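Local atomic coordinates of LysR family transcriptional regulator (Vibrio vulnificus, PDB entry 5B7H), a protein that probably acts as a peroxide-responsive, DNA-binding transcription factor of the LysR family, represented here by its regulatory domain alone. Residues 67-81 against 192-204. The protein carries 1 engineered substitution. Numbering follows the deposited sequence.
Sequences DVLILALPVEIDGME and RDIGLVWRPSSSR. With SO4 (sulfate ion), chain D.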
loop_
_atom_site.group_PDB
_atom_site.type_symbol
_atom_site.label_atom_id
_atom_site.label_comp_id
_atom_site.label_asym_id
_atom_site.label_seq_id
_atom_site.Cartn_x
_atom_site.Cartn_y
_atom_site.Cartn_z
ATOM N N ASP A 67 13.114 -13.007 -10.830
ATOM C CA ASP A 67 12.974 -13.684 -12.125
ATOM C C ASP A 67 12.187 -12.866 -13.135
ATOM O O ASP A 67 12.475 -12.935 -14.314
ATOM C CB ASP A 67 12.205 -15.009 -11.962
ATOM C CG ASP A 67 12.964 -16.025 -11.160
ATOM O OD1 ASP A 67 14.075 -16.391 -11.616
ATOM O OD2 ASP A 67 12.498 -16.473 -10.085
ATOM N N VAL A 68 11.157 -12.138 -12.716
ATOM C CA VAL A 68 10.273 -11.466 -13.651
ATOM C C VAL A 68 9.601 -10.330 -12.903
ATOM O O VAL A 68 9.428 -10.386 -11.675
ATOM C CB VAL A 68 9.242 -12.469 -14.239
ATOM C CG1 VAL A 68 8.343 -13.065 -13.112
ATOM C CG2 VAL A 68 8.395 -11.897 -15.358
ATOM N N LEU A 69 9.231 -9.293 -13.632
ATOM C CA LEU A 69 8.557 -8.123 -13.085
ATOM C C LEU A 69 7.233 -7.942 -13.788
ATOM O O LEU A 69 7.097 -8.258 -14.975
ATOM C CB LEU A 69 9.361 -6.822 -13.323
ATOM C CG LEU A 69 10.869 -6.893 -12.976
ATOM C CD1 LEU A 69 11.548 -5.554 -13.367
ATOM C CD2 LEU A 69 11.027 -7.230 -11.477
ATOM N N ILE A 70 6.273 -7.381 -13.065
ATOM C CA ILE A 70 5.060 -6.813 -13.641
ATOM C C ILE A 70 5.183 -5.315 -13.436
ATOM O O ILE A 70 5.217 -4.827 -12.280
ATOM C CB ILE A 70 3.778 -7.408 -13.033
ATOM C CG1 ILE A 70 3.695 -8.919 -13.318
ATOM C CG2 ILE A 70 2.584 -6.629 -13.578
ATOM C CD1 ILE A 70 2.439 -9.659 -12.628
ATOM N N LEU A 71 5.281 -4.595 -14.549
ATOM C CA LEU A 71 5.503 -3.157 -14.548
ATOM C C LEU A 71 4.395 -2.473 -15.322
ATOM O O LEU A 71 3.691 -3.081 -16.128
ATOM C CB LEU A 71 6.843 -2.812 -15.257
ATOM C CG LEU A 71 8.163 -3.338 -14.656
ATOM C CD1 LEU A 71 9.353 -2.773 -15.379
ATOM C CD2 LEU A 71 8.236 -2.954 -13.186
ATOM N N ALA A 72 4.256 -1.173 -15.065
ATOM C CA ALA A 72 3.572 -0.282 -16.008
ATOM C C ALA A 72 4.565 0.199 -17.069
ATOM O O ALA A 72 5.696 0.591 -16.752
ATOM C CB ALA A 72 2.942 0.899 -15.258
ATOM N N LEU A 73 4.150 0.111 -18.337
ATOM C CA LEU A 73 5.002 0.483 -19.456
ATOM C C LEU A 73 4.382 1.664 -20.201
ATOM O O LEU A 73 3.167 1.860 -20.161
ATOM C CB LEU A 73 5.167 -0.720 -20.401
ATOM C CG LEU A 73 5.884 -1.938 -19.785
ATOM C CD1 LEU A 73 5.964 -3.008 -20.918
ATOM C CD2 LEU A 73 7.282 -1.665 -19.223
ATOM N N PRO A 74 5.184 2.478 -20.899
ATOM C CA PRO A 74 6.616 2.332 -21.092
ATOM C C PRO A 74 7.429 2.942 -19.984
ATOM O O PRO A 74 7.102 4.026 -19.402
ATOM C CB PRO A 74 6.861 3.114 -22.389
ATOM C CG PRO A 74 5.839 4.236 -22.337
ATOM C CD PRO A 74 4.617 3.633 -21.647
ATOM N N VAL A 75 8.522 2.253 -19.684
ATOM C CA VAL A 75 9.606 2.772 -18.843
ATOM C C VAL A 75 10.894 2.273 -19.497
ATOM O O VAL A 75 10.869 1.414 -20.368
ATOM C CB VAL A 75 9.516 2.348 -17.370
ATOM C CG1 VAL A 75 8.280 2.964 -16.700
ATOM C CG2 VAL A 75 9.420 0.829 -17.219
ATOM N N GLU A 76 12.022 2.896 -19.170
ATOM C CA GLU A 76 13.273 2.485 -19.810
ATOM C C GLU A 76 13.667 1.096 -19.306
ATOM O O GLU A 76 13.904 0.899 -18.115
ATOM C CB GLU A 76 14.390 3.484 -19.516
ATOM C CG GLU A 76 14.893 4.280 -20.701
ATOM C CD GLU A 76 15.344 3.437 -21.901
ATOM O OE1 GLU A 76 15.698 2.245 -21.767
ATOM O OE2 GLU A 76 15.365 3.996 -23.007
ATOM N N ILE A 77 13.720 0.137 -20.223
ATOM C CA ILE A 77 14.048 -1.273 -19.969
ATOM C C ILE A 77 15.010 -1.817 -21.027
ATOM O O ILE A 77 14.909 -2.983 -21.437
ATOM C CB ILE A 77 12.792 -2.168 -19.854
ATOM C CG1 ILE A 77 11.926 -2.015 -21.085
ATOM C CG2 ILE A 77 12.004 -1.863 -18.571
ATOM C CD1 ILE A 77 10.700 -2.979 -21.052
ATOM N N ASP A 78 15.965 -0.994 -21.468
ATOM C CA ASP A 78 16.937 -1.465 -22.444
ATOM C C ASP A 78 17.552 -2.781 -21.987
ATOM O O ASP A 78 17.971 -2.928 -20.832
ATOM C CB ASP A 78 18.042 -0.401 -22.626
ATOM C CG ASP A 78 19.081 -0.780 -23.718
ATOM O OD1 ASP A 78 19.069 -0.163 -24.802
ATOM O OD2 ASP A 78 19.947 -1.665 -23.481
ATOM N N GLY A 79 17.678 -3.699 -22.927
ATOM C CA GLY A 79 18.367 -4.951 -22.703
ATOM C C GLY A 79 17.487 -6.039 -22.105
ATOM O O GLY A 79 17.920 -7.200 -22.060
ATOM N N MET A 80 16.301 -5.707 -21.606
ATOM C CA MET A 80 15.391 -6.728 -21.090
ATOM C C MET A 80 14.397 -7.159 -22.160
ATOM O O MET A 80 14.255 -6.547 -23.231
ATOM C CB MET A 80 14.601 -6.214 -19.881
ATOM C CG MET A 80 15.443 -5.641 -18.729
ATOM S SD MET A 80 16.475 -7.003 -17.952
ATOM C CE MET A 80 18.035 -6.598 -18.681
ATOM N N GLU A 81 13.726 -8.256 -21.902
ATOM C CA GLU A 81 12.679 -8.696 -22.794
ATOM C C GLU A 81 11.364 -8.337 -22.112
ATOM O O GLU A 81 11.257 -8.383 -20.891
ATOM C CB GLU A 81 12.896 -10.186 -22.927
ATOM C CG GLU A 81 11.985 -10.954 -23.658
ATOM C CD GLU A 81 12.814 -11.814 -24.560
ATOM O OE1 GLU A 81 14.029 -11.960 -24.295
ATOM O OE2 GLU A 81 12.270 -12.304 -25.543
ATOM N N ARG A 192 -2.759 3.046 -19.109
ATOM C CA ARG A 192 -1.355 2.624 -19.060
ATOM C C ARG A 192 -1.280 1.168 -19.517
ATOM O O ARG A 192 -2.170 0.359 -19.233
ATOM C CB ARG A 192 -0.684 2.795 -17.662
ATOM C CG ARG A 192 -1.435 2.034 -16.564
ATOM C CD ARG A 192 -0.733 2.246 -15.240
ATOM N NE ARG A 192 -1.475 1.518 -14.227
ATOM C CZ ARG A 192 -1.049 1.323 -12.978
ATOM N NH1 ARG A 192 0.125 1.798 -12.574
ATOM N NH2 ARG A 192 -1.795 0.627 -12.126
ATOM N N ASP A 193 -0.231 0.827 -20.254
ATOM C CA ASP A 193 0.059 -0.570 -20.564
ATOM C C ASP A 193 0.632 -1.267 -19.335
ATOM O O ASP A 193 1.355 -0.674 -18.529
ATOM C CB ASP A 193 1.110 -0.663 -21.669
ATOM C CG ASP A 193 0.564 -0.457 -23.053
ATOM O OD1 ASP A 193 -0.639 -0.713 -23.343
ATOM O OD2 ASP A 193 1.384 -0.041 -23.930
ATOM N N ILE A 194 0.290 -2.536 -19.174
ATOM C CA ILE A 194 0.856 -3.376 -18.142
ATOM C C ILE A 194 1.662 -4.447 -18.865
ATOM O O ILE A 194 1.189 -5.037 -19.853
ATOM C CB ILE A 194 -0.285 -4.040 -17.340
ATOM C CG1 ILE A 194 -1.261 -2.980 -16.792
ATOM C CG2 ILE A 194 0.318 -4.949 -16.211
ATOM C CD1 ILE A 194 -0.642 -2.006 -15.889
ATOM N N GLY A 195 2.855 -4.741 -18.354
ATOM C CA GLY A 195 3.629 -5.767 -19.018
ATOM C C GLY A 195 4.479 -6.577 -18.069
ATOM O O GLY A 195 4.669 -6.215 -16.916
ATOM N N LEU A 196 4.975 -7.693 -18.593
ATOM C CA LEU A 196 5.934 -8.542 -17.898
ATOM C C LEU A 196 7.313 -8.261 -18.490
ATOM O O LEU A 196 7.455 -8.055 -19.701
ATOM C CB LEU A 196 5.642 -10.041 -18.034
ATOM C CG LEU A 196 4.665 -10.559 -16.950
ATOM C CD1 LEU A 196 3.236 -9.904 -17.089
ATOM C CD2 LEU A 196 4.617 -12.125 -17.008
ATOM N N VAL A 197 8.332 -8.297 -17.648
ATOM C CA VAL A 197 9.708 -7.972 -18.053
ATOM C C VAL A 197 10.650 -8.995 -17.439
ATOM O O VAL A 197 10.563 -9.278 -16.238
ATOM C CB VAL A 197 10.105 -6.568 -17.565
ATOM C CG1 VAL A 197 11.537 -6.186 -18.034
ATOM C CG2 VAL A 197 9.115 -5.525 -18.144
ATOM N N TRP A 198 11.619 -9.489 -18.225
ATOM C CA TRP A 198 12.531 -10.531 -17.737
ATOM C C TRP A 198 13.855 -10.450 -18.489
ATOM O O TRP A 198 13.998 -9.686 -19.439
ATOM C CB TRP A 198 11.961 -11.944 -17.843
ATOM C CG TRP A 198 11.639 -12.421 -19.236
ATOM C CD1 TRP A 198 12.461 -13.150 -20.064
ATOM C CD2 TRP A 198 10.378 -12.286 -19.919
ATOM N NE1 TRP A 198 11.774 -13.489 -21.249
ATOM C CE2 TRP A 198 10.502 -12.951 -21.167
ATOM C CE3 TRP A 198 9.172 -11.646 -19.608
ATOM C CZ2 TRP A 198 9.443 -12.999 -22.110
ATOM C CZ3 TRP A 198 8.107 -11.708 -20.556
ATOM C CH2 TRP A 198 8.267 -12.396 -21.784
ATOM N N ARG A 199 14.822 -11.276 -18.081
ATOM C CA ARG A 199 16.156 -11.234 -18.718
ATOM C C ARG A 199 16.168 -12.098 -19.961
ATOM O O ARG A 199 15.696 -13.241 -19.925
ATOM C CB ARG A 199 17.207 -11.781 -17.785
ATOM C CG ARG A 199 17.383 -10.919 -16.521
ATOM C CD ARG A 199 18.555 -11.421 -15.669
ATOM N NE ARG A 199 18.369 -12.782 -15.194
ATOM C CZ ARG A 199 17.569 -13.092 -14.163
ATOM N NH1 ARG A 199 16.906 -12.134 -13.492
ATOM N NH2 ARG A 199 17.420 -14.371 -13.828
ATOM N N PRO A 200 16.728 -11.609 -21.071
ATOM C CA PRO A 200 16.812 -12.459 -22.283
ATOM C C PRO A 200 17.561 -13.751 -22.064
ATOM O O PRO A 200 17.300 -14.732 -22.781
ATOM C CB PRO A 200 17.615 -11.592 -23.267
ATOM C CG PRO A 200 17.501 -10.182 -22.784
ATOM C CD PRO A 200 17.234 -10.229 -21.266
ATOM N N SER A 201 18.510 -13.770 -21.134
ATOM C CA SER A 201 19.266 -14.998 -20.862
ATOM C C SER A 201 18.540 -15.997 -19.983
ATOM O O SER A 201 19.080 -17.081 -19.726
ATOM C CB SER A 201 20.661 -14.709 -20.244
ATOM O OG SER A 201 20.554 -13.996 -19.008
ATOM N N SER A 202 17.354 -15.661 -19.486
ATOM C CA SER A 202 16.661 -16.564 -18.584
ATOM C C SER A 202 16.341 -17.886 -19.275
ATOM O O SER A 202 16.037 -17.932 -20.464
ATOM C CB SER A 202 15.345 -15.924 -18.205
ATOM O OG SER A 202 14.575 -16.824 -17.417
ATOM N N SER A 203 16.384 -18.964 -18.500
ATOM C CA SER A 203 15.946 -20.259 -18.998
ATOM C C SER A 203 14.488 -20.540 -18.667
ATOM O O SER A 203 14.051 -21.691 -18.783
ATOM C CB SER A 203 16.806 -21.369 -18.397
ATOM O OG SER A 203 16.582 -21.422 -17.006
ATOM N N ARG A 204 13.728 -19.531 -18.237
ATOM C CA ARG A 204 12.352 -19.727 -17.798
ATOM C C ARG A 204 11.333 -19.019 -18.690
ATOM O O ARG A 204 10.222 -18.747 -18.256
ATOM C CB ARG A 204 12.214 -19.333 -16.339
ATOM C CG ARG A 204 13.357 -19.956 -15.548
ATOM C CD ARG A 204 13.078 -19.915 -14.081
ATOM N NE ARG A 204 11.862 -20.648 -13.757
ATOM C CZ ARG A 204 11.344 -20.713 -12.531
ATOM N NH1 ARG A 204 11.955 -20.090 -11.529
ATOM N NH2 ARG A 204 10.226 -21.400 -12.305
HETATM S S SO4 D . 18.046 -18.007 -14.795
HETATM O O1 SO4 D . 17.632 -18.807 -15.950
HETATM O O2 SO4 D . 18.638 -16.734 -15.247
HETATM O O3 SO4 D . 18.963 -18.772 -13.958
HETATM O O4 SO4 D . 16.858 -17.789 -13.976
HETATM O O HOH W 1 14.706 -13.256 -15.924
HETATM O O HOH W 2 16.420 -15.039 -11.325
HETATM O O HOH W 3 14.916 -16.372 -14.620
HETATM O O HOH W 4 1.210 3.233 -21.099
#
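Asp67 OD1 is met by two waters: one lies between OD1 (2.7 Å) and Arg199 NH2, and the other, more distant, also binds Ser202 OG. A third ties Asp67 O to Arg199 N and lies over the guanidinium face. Arg199 NH2 also reaches sulfate O2 at 3.0 Å in a nearly straight bond (170°), while its NH1 donates to the backbone O of Leu61 and of Leu66. Ser203 N and OG hold sulfate O1; the ion probably comes from the crystallisation liquor. The salt bridge from Asp67 OD2 to Arg204 NH1 is long, 3.9 Å; OD2 accepts from Lys19 N and NH1 donates to Gln17 O.

Beyond this cluster, Leu71 and Gly195 form a hydrogen-bonded antiparallel pair, both N-to-O distances 2.9 Å. Val197, its CG1 anti to the backbone N (chi1 -178°), sets that methyl 3.6 Å from Met80 CB and turns CG2 to Leu71 CD1. Glu81 CB makes a CH-pi contact over the five-membered ring of Trp198 (4.0 Å to the centroid), with CG offset toward the rim and the carboxylate only 9° from parallel. On the sheet face carrying Ile70 and Leu196, Ile70 CG1 lies 3.9 Å from Leu196 CD1, the side chains side by side.

In this periplasmic-binding-protein-like domain, strand 180-198 pairs with 68-73 on one edge and 81-95 on the other in a mixed sheet; helix 54-62 packs against Leu69, and helix 205-217 against Val68 and Trp198.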